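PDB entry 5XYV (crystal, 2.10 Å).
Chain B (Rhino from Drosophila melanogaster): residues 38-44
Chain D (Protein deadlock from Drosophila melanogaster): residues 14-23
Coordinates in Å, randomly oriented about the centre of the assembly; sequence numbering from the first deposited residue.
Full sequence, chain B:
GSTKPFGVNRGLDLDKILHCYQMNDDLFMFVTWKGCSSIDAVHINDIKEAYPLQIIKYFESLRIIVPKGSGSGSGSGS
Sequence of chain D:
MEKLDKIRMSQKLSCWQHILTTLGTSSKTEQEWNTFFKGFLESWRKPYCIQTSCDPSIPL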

# COMPACT_ATOMS: atom_id res chain seq x y z
N SER B 38 23.90 0.55 5.94
CA SER B 38 23.40 1.79 5.33
C SER B 38 21.89 1.75 5.07
O SER B 38 21.31 0.66 4.98
CB SER B 38 24.14 2.07 4.02
OG SER B 38 25.53 2.13 4.21
N ILE B 39 21.29 2.94 4.96
CA ILE B 39 19.87 3.09 4.64
C ILE B 39 19.74 3.74 3.27
O ILE B 39 20.26 4.84 3.05
CB ILE B 39 19.11 3.94 5.70
CG1 ILE B 39 19.35 3.40 7.11
CG2 ILE B 39 17.60 4.02 5.38
CD1 ILE B 39 18.56 4.14 8.18
N ASP B 40 19.05 3.09 2.34
CA ASP B 40 18.98 3.60 0.97
C ASP B 40 17.57 4.00 0.55
O ASP B 40 16.59 3.34 0.93
CB ASP B 40 19.51 2.57 -0.02
CG ASP B 40 20.98 2.29 0.16
OD1 ASP B 40 21.44 1.24 -0.31
OD2 ASP B 40 21.67 3.14 0.76
N ALA B 41 17.46 5.05 -0.26
CA ALA B 41 16.22 5.34 -0.94
C ALA B 41 16.24 4.58 -2.26
O ALA B 41 17.19 4.71 -3.04
CB ALA B 41 16.03 6.81 -1.17
N VAL B 42 15.19 3.81 -2.49
CA VAL B 42 15.07 2.97 -3.66
C VAL B 42 13.71 3.25 -4.28
O VAL B 42 12.71 3.22 -3.57
CB VAL B 42 15.19 1.49 -3.26
CG1 VAL B 42 14.57 0.58 -4.31
CG2 VAL B 42 16.65 1.15 -2.99
N HIS B 43 13.67 3.53 -5.57
CA HIS B 43 12.37 3.74 -6.21
C HIS B 43 11.60 2.43 -6.19
O HIS B 43 12.22 1.37 -6.31
CB HIS B 43 12.52 4.26 -7.64
CG HIS B 43 11.23 4.70 -8.24
ND1 HIS B 43 10.37 3.83 -8.89
CD2 HIS B 43 10.62 5.91 -8.27
CE1 HIS B 43 9.31 4.49 -9.31
NE2 HIS B 43 9.43 5.76 -8.94
N ILE B 44 10.27 2.49 -6.03
CA ILE B 44 9.50 1.26 -5.81
C ILE B 44 9.61 0.38 -7.03
O ILE B 44 9.55 -0.85 -6.92
CB ILE B 44 7.99 1.53 -5.49
CG1 ILE B 44 7.29 0.21 -5.11
CG2 ILE B 44 7.24 2.18 -6.65
CD1 ILE B 44 5.92 0.39 -4.60
N SER D 14 21.81 11.33 2.74
CA SER D 14 22.20 10.34 1.74
C SER D 14 21.00 9.90 0.91
O SER D 14 21.07 9.86 -0.32
CB SER D 14 22.85 9.11 2.38
OG SER D 14 24.11 9.43 2.94
N CYS D 15 19.90 9.59 1.60
CA CYS D 15 18.70 9.10 0.94
C CYS D 15 18.12 10.15 0.00
O CYS D 15 17.63 9.82 -1.08
CB CYS D 15 17.64 8.67 1.97
SG CYS D 15 18.14 7.25 2.98
N TRP D 16 18.18 11.41 0.41
CA TRP D 16 17.68 12.48 -0.43
C TRP D 16 18.51 12.54 -1.72
O TRP D 16 17.97 12.73 -2.82
CB TRP D 16 17.70 13.81 0.31
CG TRP D 16 17.22 14.93 -0.52
CD1 TRP D 16 17.95 15.97 -1.01
CD2 TRP D 16 15.88 15.11 -0.99
NE1 TRP D 16 17.14 16.80 -1.76
CE2 TRP D 16 15.86 16.28 -1.77
CE3 TRP D 16 14.69 14.39 -0.83
CZ2 TRP D 16 14.70 16.76 -2.38
CZ3 TRP D 16 13.54 14.85 -1.44
CH2 TRP D 16 13.55 16.03 -2.20
N GLN D 17 19.81 12.36 -1.57
CA GLN D 17 20.75 12.33 -2.69
C GLN D 17 20.41 11.16 -3.67
O GLN D 17 20.41 11.34 -4.89
CB GLN D 17 22.18 12.20 -2.15
CG GLN D 17 23.25 12.91 -2.94
CD GLN D 17 22.82 14.28 -3.42
OE1 GLN D 17 22.73 14.51 -4.62
NE2 GLN D 17 22.56 15.20 -2.49
N HIS D 18 20.13 9.99 -3.10
CA HIS D 18 19.62 8.85 -3.87
C HIS D 18 18.42 9.24 -4.72
O HIS D 18 18.30 8.84 -5.88
CB HIS D 18 19.21 7.71 -2.93
CG HIS D 18 20.35 7.11 -2.16
ND1 HIS D 18 20.16 6.33 -1.04
CD2 HIS D 18 21.68 7.17 -2.35
CE1 HIS D 18 21.33 5.92 -0.59
NE2 HIS D 18 22.27 6.43 -1.36
N ILE D 19 17.55 10.05 -4.14
CA ILE D 19 16.32 10.44 -4.81
C ILE D 19 16.59 11.42 -5.94
O ILE D 19 16.07 11.25 -7.04
CB ILE D 19 15.31 11.02 -3.79
CG1 ILE D 19 14.79 9.89 -2.89
CG2 ILE D 19 14.20 11.77 -4.49
CD1 ILE D 19 13.98 10.38 -1.73
N LEU D 20 17.43 12.43 -5.67
CA LEU D 20 17.91 13.34 -6.71
C LEU D 20 18.56 12.59 -7.88
O LEU D 20 18.30 12.90 -9.05
CB LEU D 20 18.90 14.35 -6.13
CG LEU D 20 18.28 15.34 -5.13
CD1 LEU D 20 19.34 16.26 -4.51
CD2 LEU D 20 17.16 16.14 -5.80
N THR D 21 19.40 11.61 -7.57
CA THR D 21 20.11 10.85 -8.59
C THR D 21 19.16 10.03 -9.47
O THR D 21 19.39 9.87 -10.67
CB THR D 21 21.15 9.91 -7.93
OG1 THR D 21 21.99 10.66 -7.06
CG2 THR D 21 22.00 9.21 -8.98
N THR D 22 18.11 9.47 -8.86
CA THR D 22 17.09 8.77 -9.63
C THR D 22 16.28 9.68 -10.54
O THR D 22 16.14 9.41 -11.75
CB THR D 22 16.12 8.04 -8.69
OG1 THR D 22 16.85 7.08 -7.93
CG2 THR D 22 15.02 7.34 -9.48
N LEU D 23 15.74 10.75 -9.97
CA LEU D 23 14.89 11.68 -10.70
C LEU D 23 15.62 12.68 -11.59
O LEU D 23 15.13 13.01 -12.65
CB LEU D 23 14.00 12.45 -9.72
CG LEU D 23 12.70 11.75 -9.31
CD1 LEU D 23 12.76 10.21 -9.23
CD2 LEU D 23 12.04 12.39 -8.06

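A single hydrogen bond joins these two stretches, and it runs from backbone to side chain: the amide N of B:Ala41 donates to ND1 of D:His18 at 3.1 Å, with an N-H...acceptor angle of 160°. Accepting at ND1 requires that nitrogen to be unprotonated, and the amide approaches at the edge of the ring, near its plane, where the lone pair lies. The interface thus illustrates a general principle: a helix can dock on a strand by using a side chain to satisfy the strand's backbone.

The Rhino strand and the Deadlock helix run in nearly the same direction, their axes 25° apart and 6.8 Å at closest approach. At the centre of this close approach lies B:Ala41, whose methyl group faces the helix. Its CA lies 4.9 Å from CA of D:Cys15, and its side chain points toward the helix, with CB 3.4 Å from the backbone O of D:Cys15. The same methyl group packs against CB of D:His18 at 3.7 Å, CG1 of D:Ile19 at 3.7 Å and CB of D:Cys15 at 4.0 Å, so one methyl group touches three helix residues, D:Cys15 and, about one turn on, the adjacent D:His18 and D:Ile19, while B:Val42 points away.

Around this centre, polar atoms also come close. SG of D:Cys15 comes within 3.2 Å of O of B:Ile39 and 4.1 Å from CG2 of the same residue, meeting both a polar and an apolar neighbour. OD2 of B:Asp40 lies 3.1 Å from CE1 of D:His18, a close approach of a carboxylate oxygen to a polarised ring carbon. Farther along, the contact thins to CB of B:His43 and CG2 of D:Thr22, 4.4 Å apart; OG1 of D:Thr22 is turned to its own helix, donating to O of D:His18 at 3.1 Å.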